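Side-chain contacts in 4-hydroxy-tetrahydrodipicolinate synthase (Methylacidiphilum fumariolicum SolV, PDB 6T3T), which probably condenses pyruvate with (S)-aspartate-beta-semialdehyde to form 4-hydroxy-tetrahydrodipicolinate, a step of lysine biosynthesis: residues A[4-9]-A[217-222]; A[87-92]-A[120-125]; A[102-107]-A[141-146]; A[146-151]-A[172-177]; A[208-213]-A[251-256]. One frame throughout, in Å; residues are numbered along the deposited sequence.

Contact 1: A[4-9]-A[217-222]; sequences QGTYTA and ALVRLY
No flat group enters the touch between Gly5, Thr6 and Val219. The closest one is the guanidinium of Arg220. It turns back on its own helix and sets one face over Ala217 CA, 3.5 Å from the plane and offset toward the rim, while NH2 is hydrogen-bonded to Ser216. The touch itself is left to Val219, whose two methyls divide the work. CG1 meets the backbone of Gly5, 4.2 Å from Gly5 CA. CG2 lies 3.8 Å from Thr6 OG1, and the two side chains cross obliquely. The hydroxyl gets there because Thr6 OG1 stands beside the backbone N (chi1 -54°), on the helix side of the strand. Gly5 presents only backbone; at its backbone angles a CB would press on the carbonyl O of Gln4.

This is the seam of a TIM barrel. Strand 5-9 is the first strand and pairs in parallel with the last, 202-205: Gly5 shares backbone bonds with Val201 and Val203. Helix 212-223 follows that last strand and covers the join from outside, since Val219 also packs on Val203. On its far side Leu221 touches Glu229 and Leu233 of helix 227-243. The Thr6 side chain is about 8 Å from that of Val204, a predicted pyruvate-binding residue.

Contact 2: A[87-92]-A[120-125]; sequences HLTKEA and SAIAAS
Thr89 on Ile122 and Lys90 on Ser125 make a small packing contact between two neighbouring helices on the outside of the barrel. One pair is buried against the sheet and the other lies further out. No hydrogen bond crosses between the helices. In the inner pair Thr89 OG1 sits 3.8 Å from Ile122 CG2, and the two side chains cross at about a right angle. The hydroxyl is not spent on this touch: it is hydrogen-bonded to Thr77 OG1 and to Ala85 O one turn back in its own helix. Ile122 therefore meets an oxygen whose polar needs are met elsewhere.

Helices 82-95 and 112-125 are consecutive helices of the TIM barrel, with strand 99-103 between them in the chain. Thr89 and Ile122 both rest on Leu102 of that strand, so the inner pair is seated on the strand that links the two helices.

The outer pair uses the aliphatic part of a lysine. Lys90 CE approaches both Ser125 CB and Ser125 O at 3.8 Å. The chain is nearly extended up to CE and then bends at chi4 (-124°), and the residue is exposed to solvent. Ser125 turns its hydroxyl inward to its own helix: OG donates to Ile122 O at 2.7 Å, with a C=O...OG angle of 127° and a tilt of 19° from the carbonyl plane. Ser125 N bonds the same oxygen at 3.0 Å. Two donors from one residue grip this carbonyl, which fixes the rotation of the hydroxyl. Ser125 CB, directed by the backbone, is left to meet Lys90 CE.

Contact 3: A[102-107]-A[141-146]; sequences LVSPYY and VDIAVD
Ser104 meets Ile143 and Val141 with different parts of its side chain. Its CB faces the arm of Ile143, with CG1 and CD1 both 3.9 Å away. Its OG is turned to Val141 and comes within 3.9 Å of CG1. The chi1 of 62° separates these roles, since it places OG between the backbone N and the carbonyl carbon. Val141 in turn directs CG1 toward the other segment, so that this methyl also lies 3.6 Å from Pro105 O.

A water joins the polar groups. Ser104 OG donates to it at 2.6 Å, and the water donates to Val141 O at 2.6 Å. The serine hydroxyl therefore bridges to the backbone of the other segment without touching it.

The two segments are loops at the C-terminal ends of adjacent barrel strands, the end of a TIM barrel where the active site lies. Segment 102-107 leaves strand 99-103, and Ser104 still shares a backbone bond with Tyr133 of the next strand. Segment 141-146 follows the short helix 136-139 and runs into helix 145-154, with Ala144 at the N-cap position. Ile143 N is held by Asn134 OD1, and the Ile143 side chain is about 6 Å from that of Tyr133, a predicted proton donor/acceptor.

At the end of the first loop Tyr107, a predicted member of the proton relay, points away from this contact. Its OH is hydrogen-bonded to Thr44 OG1 of a neighbouring subunit, and its ring stacks on Tyr106 of that subunit.

Contact 4: A[146-151]-A[172-177]; sequences DTVKRL and SQLVEA
Apolar packing joins Val148 and Leu174. The Leu174 methyl CD2 meets the valine at Val148 CB and Val148 CG1, 4.1 Å from each. The two side chains cross at about a right angle. The pair is buried: Val148 also touches Ile161 of strand 158-163 and Ile143, and Leu174 also touches Val145.

These are two successive outer helices of the TIM barrel, 145-154 and 168-177, with strand 158-163 running between them in the chain. The inner pair faces that strand, and the second pair lies further from the barrel.

The second pair combines an aliphatic stem with a backbone carbonyl. Lys149 runs along Ala177, with Lys149 CD 3.5 Å from Ala177 O. The same CD also touches the Ala177 methyl. Lys149 CG is anti to the backbone N (chi1 -173°), which sends the chain out from the helix, and a bend at chi3 (98°) follows. No hydrogen bond forms across the segments. The positive charge is still near the C-terminal end of helix 168-177, which may attract it weakly.

Beyond this pair, helix 168-177 also meets a neighbouring subunit, where Ser172 OG is hydrogen-bonded to His234 NE2 of that subunit.

Contact 5: A[208-213]-A[251-256]; sequences SNLFPR and VPVKTA
Two first torsions set up the contact: that of Leu210 carries its methyls to Ala256, and that of Val253 turns CG2 to Asn209 and Leu210. In Leu210 CG stands beside the backbone N (chi1 -70°), and the branch then reaches across to the helix. In Val253 CG1 takes the crowded position between N and the carbonyl carbon (chi1 73°), which leaves CG2 anti to the backbone N and facing the other segment.

The fork of Leu210 ends on Ala256, with CD1 and CD2 each 3.7 Å from Ala256 CB. The methyl thus sits at the open end of the fork. One turn earlier on the helix, Val253 CG2 approaches two residues: Asn209 CB at 3.9 Å and Leu210 CG at 4.3 Å. Asn209 gives only its CB to this contact. Its amide is used elsewhere, as ND2 donates to Ala9 O and Val206 O.

Segment 208-213 leaves the last strand of the TIM barrel, 202-205, and enters helix 212-223. Helix 251-259 comes after the barrel helices, and Ala256 also packs on Leu286 of helix 276-295. The side chain of Val253 lies about 4 Å from that of Thr45, a predicted pyruvate-binding residue.

Inside the helix Thr255 OG1 donates to Val251 O at 2.6 Å. The donor stands above the carbonyl plane, and Thr255 N bonds the same oxygen from the opposite face.

No polar bond joins the two segments. Their fit rests on aliphatic packing, mostly of methyl groups, while the Asn209 amide is held by carbonyls of the first strand and just after the last.

How the contacts relate
Contact 1 opens with the first barrel strand and closes a long loop at helix 212-223, so it spans most of the barrel. Contacts 2, 3 and 4 all fall within that span. Contact 2 ties two adjacent outer helices. Contact 3 opens before contact 2 closes, so the two cross, and they meet at Leu102. Contact 3 joins two loops at the catalytic end. Contact 4 opens where contact 3 ends, at shared Asp146, and links the next helix pair. Contact 5 opens before contact 1 closes and ends later, so these cross. Both use helix 212-223, and contact 5 carries the barrel's seam on to the C-terminal helices, across the chain's centre from contacts 2 to 4.

Contact 1: A[4-9]-A[217-222]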
# COMPACT_ATOMS: atom_id res chain seq x y z
N GLN A 4 17.62 -4.62 27.39
CA GLN A 4 17.58 -5.92 26.74
C GLN A 4 16.55 -6.80 27.42
O GLN A 4 16.12 -6.52 28.54
CB GLN A 4 18.93 -6.65 26.79
CG GLN A 4 19.97 -6.09 25.87
CD GLN A 4 21.22 -6.94 25.81
OE1 GLN A 4 21.39 -7.88 26.61
NE2 GLN A 4 22.11 -6.63 24.86
N GLY A 5 16.10 -7.81 26.70
CA GLY A 5 15.17 -8.75 27.29
C GLY A 5 13.72 -8.47 26.96
O GLY A 5 13.41 -7.91 25.90
N THR A 6 12.83 -8.83 27.87
CA THR A 6 11.39 -8.82 27.62
C THR A 6 10.70 -7.85 28.57
O THR A 6 10.80 -8.01 29.80
CB THR A 6 10.79 -10.21 27.77
OG1 THR A 6 11.51 -11.11 26.93
CG2 THR A 6 9.29 -10.18 27.38
N TYR A 7 9.98 -6.90 28.00
CA TYR A 7 9.20 -5.89 28.70
C TYR A 7 7.73 -6.07 28.32
O TYR A 7 7.40 -6.18 27.14
CB TYR A 7 9.68 -4.49 28.29
CG TYR A 7 11.05 -4.14 28.86
CD1 TYR A 7 12.21 -4.73 28.37
CD2 TYR A 7 11.16 -3.22 29.89
CE1 TYR A 7 13.46 -4.42 28.94
CE2 TYR A 7 12.40 -2.91 30.44
CZ TYR A 7 13.53 -3.50 29.96
OH TYR A 7 14.74 -3.16 30.52
N THR A 8 6.85 -6.09 29.30
CA THR A 8 5.45 -6.38 29.03
C THR A 8 4.67 -5.07 28.95
O THR A 8 4.65 -4.30 29.91
CB THR A 8 4.90 -7.29 30.13
OG1 THR A 8 5.68 -8.49 30.16
CG2 THR A 8 3.39 -7.62 29.94
N ALA A 9 4.06 -4.79 27.79
CA ALA A 9 3.08 -3.71 27.67
C ALA A 9 1.79 -4.22 28.31
O ALA A 9 1.07 -5.03 27.73
CB ALA A 9 2.87 -3.30 26.21
N ALA A 217 11.58 -16.46 27.66
CA ALA A 217 12.53 -17.52 27.31
C ALA A 217 12.88 -17.47 25.83
O ALA A 217 14.03 -17.69 25.45
CB ALA A 217 11.96 -18.89 27.67
N LEU A 218 11.90 -17.14 24.99
CA LEU A 218 12.17 -17.04 23.56
C LEU A 218 13.33 -16.08 23.30
O LEU A 218 14.26 -16.40 22.54
CB LEU A 218 10.91 -16.61 22.81
CG LEU A 218 10.85 -16.75 21.28
CD1 LEU A 218 9.42 -16.87 20.77
CD2 LEU A 218 11.48 -15.55 20.64
N VAL A 219 13.30 -14.91 23.94
CA VAL A 219 14.35 -13.92 23.71
C VAL A 219 15.68 -14.41 24.27
O VAL A 219 16.72 -14.31 23.61
CB VAL A 219 13.94 -12.56 24.29
CG1 VAL A 219 15.11 -11.56 24.23
CG2 VAL A 219 12.75 -12.03 23.51
N ARG A 220 15.67 -14.93 25.50
CA ARG A 220 16.90 -15.42 26.13
C ARG A 220 17.54 -16.53 25.31
O ARG A 220 18.76 -16.52 25.10
CB ARG A 220 16.61 -15.92 27.56
CG ARG A 220 16.40 -14.81 28.56
CD ARG A 220 16.38 -15.34 29.99
NE ARG A 220 15.21 -16.17 30.28
CZ ARG A 220 13.96 -15.71 30.40
NH1 ARG A 220 13.71 -14.42 30.24
NH2 ARG A 220 12.96 -16.54 30.69
N LEU A 221 16.74 -17.49 24.81
CA LEU A 221 17.26 -18.57 23.98
C LEU A 221 18.06 -18.03 22.80
O LEU A 221 19.19 -18.45 22.56
CB LEU A 221 16.13 -19.47 23.49
CG LEU A 221 15.60 -20.41 24.58
CD1 LEU A 221 14.20 -20.94 24.25
CD2 LEU A 221 16.58 -21.54 24.85
N TYR A 222 17.51 -17.05 22.10
CA TYR A 222 18.25 -16.53 20.97
C TYR A 222 19.51 -15.80 21.42
O TYR A 222 20.59 -16.00 20.86
CB TYR A 222 17.37 -15.64 20.07
CG TYR A 222 17.92 -15.62 18.66
CD1 TYR A 222 17.57 -16.62 17.75
CD2 TYR A 222 18.86 -14.68 18.27
CE1 TYR A 222 18.09 -16.65 16.49
CE2 TYR A 222 19.39 -14.69 16.99
CZ TYR A 222 19.02 -15.69 16.11
OH TYR A 222 19.55 -15.74 14.83

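Contact 2: A[87-92]-A[120-125]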
# COMPACT_ATOMS: atom_id res chain seq x y z
N HIS A 87 4.87 17.22 29.58
CA HIS A 87 4.21 17.23 30.88
C HIS A 87 4.06 15.82 31.42
O HIS A 87 4.42 15.55 32.57
CB HIS A 87 2.85 17.93 30.78
CG HIS A 87 2.08 17.96 32.07
ND1 HIS A 87 2.46 18.75 33.14
CD2 HIS A 87 0.97 17.30 32.46
CE1 HIS A 87 1.60 18.57 34.13
NE2 HIS A 87 0.69 17.70 33.75
N LEU A 88 3.58 14.90 30.58
CA LEU A 88 3.45 13.49 30.97
C LEU A 88 4.80 12.90 31.35
O LEU A 88 4.91 12.17 32.34
CB LEU A 88 2.85 12.66 29.81
CG LEU A 88 1.35 12.81 29.62
CD1 LEU A 88 0.85 12.12 28.33
CD2 LEU A 88 0.61 12.32 30.88
N THR A 89 5.85 13.22 30.59
CA THR A 89 7.15 12.66 30.94
C THR A 89 7.65 13.19 32.27
O THR A 89 8.19 12.45 33.09
CB THR A 89 8.16 12.94 29.83
OG1 THR A 89 7.69 12.35 28.61
CG2 THR A 89 9.53 12.35 30.19
N LYS A 90 7.44 14.48 32.53
CA LYS A 90 7.90 15.02 33.80
C LYS A 90 7.13 14.40 34.95
O LYS A 90 7.71 14.09 36.00
CB LYS A 90 7.77 16.53 33.80
CG LYS A 90 8.91 17.18 33.01
CD LYS A 90 8.54 18.59 32.56
CE LYS A 90 9.74 19.32 32.03
NZ LYS A 90 9.93 20.60 32.77
N GLU A 91 5.84 14.15 34.76
CA GLU A 91 5.08 13.51 35.82
C GLU A 91 5.60 12.11 36.10
O GLU A 91 5.71 11.70 37.27
CB GLU A 91 3.60 13.49 35.47
CG GLU A 91 3.00 14.88 35.47
CD GLU A 91 3.14 15.57 36.82
OE1 GLU A 91 2.90 14.91 37.86
OE2 GLU A 91 3.52 16.77 36.84
N ALA A 92 5.97 11.37 35.05
CA ALA A 92 6.52 10.03 35.26
C ALA A 92 7.84 10.10 36.00
O ALA A 92 8.15 9.22 36.82
CB ALA A 92 6.70 9.31 33.92
N SER A 120 13.48 15.70 20.26
CA SER A 120 14.58 16.44 20.89
C SER A 120 14.08 17.31 22.04
O SER A 120 14.73 17.37 23.09
CB SER A 120 15.32 17.31 19.88
OG SER A 120 15.93 16.52 18.88
N ALA A 121 12.95 17.97 21.86
CA ALA A 121 12.42 18.83 22.91
C ALA A 121 12.07 18.02 24.15
O ALA A 121 12.32 18.47 25.27
CB ALA A 121 11.21 19.60 22.41
N ILE A 122 11.47 16.82 23.97
CA ILE A 122 11.13 15.97 25.11
C ILE A 122 12.39 15.43 25.78
O ILE A 122 12.51 15.45 27.01
CB ILE A 122 10.21 14.80 24.68
CG1 ILE A 122 8.93 15.31 24.01
CG2 ILE A 122 9.88 13.90 25.91
CD1 ILE A 122 8.21 14.25 23.13
N ALA A 123 13.35 14.96 24.97
CA ALA A 123 14.59 14.47 25.54
C ALA A 123 15.29 15.54 26.37
O ALA A 123 15.80 15.26 27.47
CB ALA A 123 15.51 13.99 24.42
N ALA A 124 15.33 16.78 25.87
CA ALA A 124 15.98 17.87 26.59
C ALA A 124 15.27 18.24 27.89
O ALA A 124 15.88 18.84 28.78
CB ALA A 124 16.05 19.11 25.70
N SER A 125 13.99 17.91 28.01
CA SER A 125 13.27 18.31 29.20
C SER A 125 13.48 17.34 30.36
O SER A 125 13.07 17.67 31.48
CB SER A 125 11.77 18.41 28.91
OG SER A 125 11.23 17.12 28.74

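Contact 3: A[102-107]-A[141-146]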
# COMPACT_ATOMS: atom_id res chain seq x y z
N LEU A 102 8.06 6.76 24.14
CA LEU A 102 7.45 7.89 23.44
C LEU A 102 7.01 7.45 22.04
O LEU A 102 7.83 7.31 21.13
CB LEU A 102 8.43 9.07 23.36
CG LEU A 102 8.89 9.71 24.69
CD1 LEU A 102 10.03 10.73 24.46
CD2 LEU A 102 7.74 10.37 25.44
N VAL A 103 5.71 7.21 21.87
CA VAL A 103 5.18 6.94 20.53
C VAL A 103 5.39 8.17 19.67
O VAL A 103 5.33 9.32 20.15
CB VAL A 103 3.69 6.57 20.61
CG1 VAL A 103 2.85 7.83 20.95
CG2 VAL A 103 3.21 5.94 19.28
N SER A 104 5.64 7.95 18.38
CA SER A 104 5.70 9.10 17.49
C SER A 104 4.31 9.73 17.42
O SER A 104 3.30 9.05 17.61
CB SER A 104 6.20 8.71 16.10
OG SER A 104 5.32 7.80 15.51
N PRO A 105 4.24 11.05 17.23
CA PRO A 105 2.94 11.71 17.07
C PRO A 105 2.06 10.99 16.06
O PRO A 105 2.50 10.56 15.00
CB PRO A 105 3.33 13.11 16.57
CG PRO A 105 4.62 13.39 17.25
CD PRO A 105 5.34 12.03 17.32
N TYR A 106 0.80 10.81 16.45
CA TYR A 106 -0.22 10.18 15.63
C TYR A 106 -1.15 11.27 15.11
O TYR A 106 -1.29 12.34 15.72
CB TYR A 106 -0.98 9.13 16.46
CG TYR A 106 -1.29 9.67 17.85
CD1 TYR A 106 -2.38 10.53 18.08
CD2 TYR A 106 -0.42 9.42 18.89
CE1 TYR A 106 -2.62 11.06 19.34
CE2 TYR A 106 -0.64 9.94 20.14
CZ TYR A 106 -1.73 10.76 20.36
OH TYR A 106 -1.91 11.28 21.62
N TYR A 107 -1.75 11.01 13.94
CA TYR A 107 -2.84 11.79 13.35
C TYR A 107 -2.38 13.10 12.68
O TYR A 107 -2.83 13.40 11.57
CB TYR A 107 -3.92 12.10 14.39
CG TYR A 107 -5.13 12.83 13.80
CD1 TYR A 107 -5.93 12.23 12.84
CD2 TYR A 107 -5.47 14.11 14.22
CE1 TYR A 107 -7.04 12.90 12.31
CE2 TYR A 107 -6.58 14.78 13.70
CZ TYR A 107 -7.34 14.16 12.74
OH TYR A 107 -8.43 14.82 12.22
N VAL A 141 2.67 7.92 10.30
CA VAL A 141 4.01 8.44 10.05
C VAL A 141 5.03 7.43 10.55
O VAL A 141 4.76 6.66 11.48
CB VAL A 141 4.19 9.82 10.74
CG1 VAL A 141 4.62 9.64 12.20
CG2 VAL A 141 5.15 10.70 9.98
N ASP A 142 6.20 7.42 9.93
CA ASP A 142 7.29 6.52 10.29
C ASP A 142 8.46 7.36 10.80
O ASP A 142 8.71 8.46 10.29
CB ASP A 142 7.71 5.68 9.06
CG ASP A 142 8.85 4.69 9.36
OD1 ASP A 142 8.58 3.52 9.76
OD2 ASP A 142 10.03 5.06 9.14
N ILE A 143 9.16 6.89 11.83
CA ILE A 143 10.39 7.57 12.21
C ILE A 143 11.48 7.05 11.29
O ILE A 143 11.87 5.89 11.38
CB ILE A 143 10.77 7.34 13.68
CG1 ILE A 143 9.56 7.57 14.60
CG2 ILE A 143 11.94 8.29 14.05
CD1 ILE A 143 9.82 7.14 16.05
N ALA A 144 11.92 7.89 10.35
CA ALA A 144 12.97 7.49 9.43
C ALA A 144 14.26 7.16 10.19
O ALA A 144 14.55 7.72 11.26
CB ALA A 144 13.25 8.61 8.42
N VAL A 145 15.03 6.24 9.59
CA VAL A 145 16.32 5.80 10.15
C VAL A 145 17.24 6.99 10.36
O VAL A 145 17.92 7.09 11.39
CB VAL A 145 16.98 4.75 9.23
CG1 VAL A 145 18.42 4.49 9.65
CG2 VAL A 145 16.19 3.44 9.20
N ASP A 146 17.32 7.88 9.37
CA ASP A 146 18.17 9.05 9.51
C ASP A 146 17.72 9.93 10.67
O ASP A 146 18.55 10.47 11.41
CB ASP A 146 18.18 9.86 8.22
CG ASP A 146 18.85 11.18 8.37
OD1 ASP A 146 20.10 11.20 8.32
OD2 ASP A 146 18.13 12.19 8.59
O HOH W 1 5.74 5.94 13.81

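Contact 4: A[146-151]-A[172-177]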
# COMPACT_ATOMS: atom_id res chain seq x y z
N ASP A 146 17.32 7.88 9.37
CA ASP A 146 18.17 9.05 9.51
C ASP A 146 17.72 9.93 10.67
O ASP A 146 18.55 10.47 11.41
CB ASP A 146 18.18 9.86 8.22
CG ASP A 146 18.85 11.18 8.37
OD1 ASP A 146 20.10 11.20 8.32
OD2 ASP A 146 18.13 12.19 8.59
N THR A 147 16.39 10.02 10.87
CA THR A 147 15.85 10.79 11.99
C THR A 147 16.22 10.17 13.32
O THR A 147 16.62 10.88 14.25
CB THR A 147 14.32 10.90 11.89
OG1 THR A 147 13.97 11.60 10.69
CG2 THR A 147 13.71 11.65 13.10
N VAL A 148 16.10 8.84 13.44
CA VAL A 148 16.59 8.14 14.63
C VAL A 148 18.08 8.43 14.85
O VAL A 148 18.52 8.68 15.98
CB VAL A 148 16.32 6.63 14.53
CG1 VAL A 148 16.87 5.93 15.73
CG2 VAL A 148 14.83 6.33 14.40
N LYS A 149 18.88 8.39 13.78
CA LYS A 149 20.31 8.59 13.93
C LYS A 149 20.62 9.99 14.45
O LYS A 149 21.38 10.16 15.41
CB LYS A 149 21.03 8.35 12.60
CG LYS A 149 22.56 8.38 12.73
CD LYS A 149 23.26 8.03 11.40
CE LYS A 149 23.69 9.26 10.64
NZ LYS A 149 24.73 8.94 9.62
N ARG A 150 19.99 11.02 13.85
CA ARG A 150 20.20 12.40 14.30
C ARG A 150 19.75 12.59 15.74
O ARG A 150 20.41 13.28 16.53
CB ARG A 150 19.43 13.39 13.40
CG ARG A 150 19.96 13.56 11.98
CD ARG A 150 18.95 14.32 11.07
NE ARG A 150 18.66 15.67 11.59
CZ ARG A 150 17.57 16.38 11.32
NH1 ARG A 150 16.61 15.90 10.53
NH2 ARG A 150 17.44 17.60 11.86
N LEU A 151 18.61 12.00 16.09
CA LEU A 151 18.10 12.12 17.45
C LEU A 151 19.10 11.57 18.47
O LEU A 151 19.25 12.11 19.56
CB LEU A 151 16.73 11.42 17.57
CG LEU A 151 15.49 12.17 17.03
CD1 LEU A 151 14.21 11.31 17.07
CD2 LEU A 151 15.25 13.54 17.74
N SER A 172 17.75 -4.00 10.18
CA SER A 172 19.07 -3.99 9.55
C SER A 172 19.56 -2.58 9.26
O SER A 172 20.75 -2.29 9.43
CB SER A 172 19.06 -4.80 8.25
OG SER A 172 18.89 -6.18 8.51
N GLN A 173 18.66 -1.69 8.81
CA GLN A 173 19.06 -0.30 8.57
C GLN A 173 19.41 0.40 9.88
O GLN A 173 20.39 1.16 9.94
CB GLN A 173 17.94 0.46 7.83
CG GLN A 173 17.86 0.15 6.31
CD GLN A 173 16.49 0.43 5.67
OE1 GLN A 173 15.48 0.54 6.36
NE2 GLN A 173 16.46 0.51 4.34
N LEU A 174 18.63 0.17 10.93
CA LEU A 174 18.92 0.80 12.22
C LEU A 174 20.27 0.35 12.77
O LEU A 174 21.05 1.17 13.27
CB LEU A 174 17.78 0.52 13.19
CG LEU A 174 16.49 1.27 12.86
CD1 LEU A 174 15.30 0.75 13.66
CD2 LEU A 174 16.72 2.76 13.10
N VAL A 175 20.57 -0.96 12.68
CA VAL A 175 21.88 -1.43 13.16
C VAL A 175 23.01 -0.85 12.30
O VAL A 175 24.05 -0.44 12.82
CB VAL A 175 21.91 -2.97 13.27
CG1 VAL A 175 20.90 -3.45 14.29
CG2 VAL A 175 21.59 -3.60 11.99
N GLU A 176 22.81 -0.74 10.97
CA GLU A 176 23.81 -0.04 10.16
C GLU A 176 24.07 1.36 10.68
O GLU A 176 25.22 1.81 10.73
CB GLU A 176 23.34 0.13 8.71
CG GLU A 176 23.95 -0.73 7.64
CD GLU A 176 25.47 -0.75 7.62
OE1 GLU A 176 26.14 0.25 7.28
OE2 GLU A 176 26.00 -1.83 7.93
N ALA A 177 23.01 2.09 11.05
CA ALA A 177 23.15 3.52 11.28
C ALA A 177 23.48 3.90 12.71
O ALA A 177 24.00 4.99 12.94
CB ALA A 177 21.88 4.25 10.84

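Contact 5: A[208-213]-A[251-256]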
# COMPACT_ATOMS: atom_id res chain seq x y z
N SER A 208 3.36 -11.59 26.35
CA SER A 208 3.91 -11.85 27.67
C SER A 208 2.94 -11.53 28.80
O SER A 208 3.19 -11.95 29.93
CB SER A 208 5.20 -11.04 27.86
OG SER A 208 4.98 -9.65 27.70
N ASN A 209 1.85 -10.80 28.51
CA ASN A 209 0.75 -10.61 29.46
C ASN A 209 0.16 -11.94 29.88
O ASN A 209 -0.28 -12.11 31.03
CB ASN A 209 -0.36 -9.78 28.82
CG ASN A 209 -0.14 -8.31 28.93
OD1 ASN A 209 -0.27 -7.73 30.02
ND2 ASN A 209 0.18 -7.68 27.80
N LEU A 210 0.10 -12.88 28.94
CA LEU A 210 -0.49 -14.18 29.12
C LEU A 210 0.54 -15.23 29.46
O LEU A 210 0.33 -16.03 30.39
CB LEU A 210 -1.23 -14.60 27.85
CG LEU A 210 -2.52 -13.87 27.48
CD1 LEU A 210 -2.86 -14.17 26.02
CD2 LEU A 210 -3.71 -14.26 28.42
N PHE A 211 1.67 -15.22 28.75
CA PHE A 211 2.71 -16.24 28.85
C PHE A 211 4.06 -15.56 29.06
O PHE A 211 4.92 -15.59 28.17
CB PHE A 211 2.71 -17.15 27.62
CG PHE A 211 1.41 -17.87 27.41
CD1 PHE A 211 1.07 -18.96 28.20
CD2 PHE A 211 0.52 -17.44 26.43
CE1 PHE A 211 -0.14 -19.63 28.02
CE2 PHE A 211 -0.72 -18.09 26.25
CZ PHE A 211 -1.04 -19.21 27.05
N PRO A 212 4.26 -14.94 30.23
CA PRO A 212 5.53 -14.22 30.47
C PRO A 212 6.77 -15.11 30.41
O PRO A 212 7.75 -14.74 29.76
CB PRO A 212 5.33 -13.63 31.89
CG PRO A 212 4.29 -14.49 32.52
CD PRO A 212 3.35 -14.86 31.38
N ARG A 213 6.76 -16.27 31.05
CA ARG A 213 7.97 -17.10 31.00
C ARG A 213 8.31 -17.60 29.61
O ARG A 213 9.49 -17.52 29.23
CB ARG A 213 7.85 -18.29 31.95
CG ARG A 213 8.63 -18.21 33.22
CD ARG A 213 8.70 -19.56 33.91
NE ARG A 213 9.98 -19.76 34.55
CZ ARG A 213 10.16 -19.58 35.86
NH1 ARG A 213 11.35 -19.76 36.38
NH2 ARG A 213 9.15 -19.22 36.63
N VAL A 251 -7.85 -5.60 22.43
CA VAL A 251 -9.08 -6.39 22.60
C VAL A 251 -8.80 -7.88 22.72
O VAL A 251 -9.32 -8.50 23.66
CB VAL A 251 -10.08 -6.08 21.47
CG1 VAL A 251 -11.32 -6.91 21.68
CG2 VAL A 251 -10.43 -4.61 21.42
N PRO A 252 -8.00 -8.51 21.84
CA PRO A 252 -7.74 -9.95 22.03
C PRO A 252 -7.01 -10.27 23.33
O PRO A 252 -7.43 -11.18 24.05
CB PRO A 252 -6.91 -10.34 20.80
CG PRO A 252 -7.24 -9.29 19.77
CD PRO A 252 -7.38 -8.02 20.59
N VAL A 253 -5.93 -9.55 23.66
CA VAL A 253 -5.20 -9.91 24.87
C VAL A 253 -6.05 -9.65 26.12
O VAL A 253 -6.03 -10.43 27.07
CB VAL A 253 -3.83 -9.20 24.96
CG1 VAL A 253 -3.94 -7.70 25.28
CG2 VAL A 253 -2.98 -9.90 26.00
N LYS A 254 -6.85 -8.58 26.13
CA LYS A 254 -7.69 -8.39 27.30
C LYS A 254 -8.82 -9.43 27.34
O LYS A 254 -9.20 -9.90 28.41
CB LYS A 254 -8.24 -6.96 27.36
CG LYS A 254 -9.13 -6.71 28.59
CD LYS A 254 -9.57 -5.26 28.72
CE LYS A 254 -8.59 -4.43 29.52
NZ LYS A 254 -9.26 -3.13 29.87
N THR A 255 -9.35 -9.79 26.17
CA THR A 255 -10.33 -10.89 26.10
C THR A 255 -9.73 -12.20 26.60
O THR A 255 -10.41 -12.98 27.29
CB THR A 255 -10.83 -11.04 24.66
OG1 THR A 255 -11.52 -9.84 24.28
CG2 THR A 255 -11.78 -12.21 24.56
N ALA A 256 -8.48 -12.48 26.23
CA ALA A 256 -7.85 -13.72 26.69
C ALA A 256 -7.69 -13.72 28.20
O ALA A 256 -8.06 -14.69 28.87
CB ALA A 256 -6.50 -13.90 25.99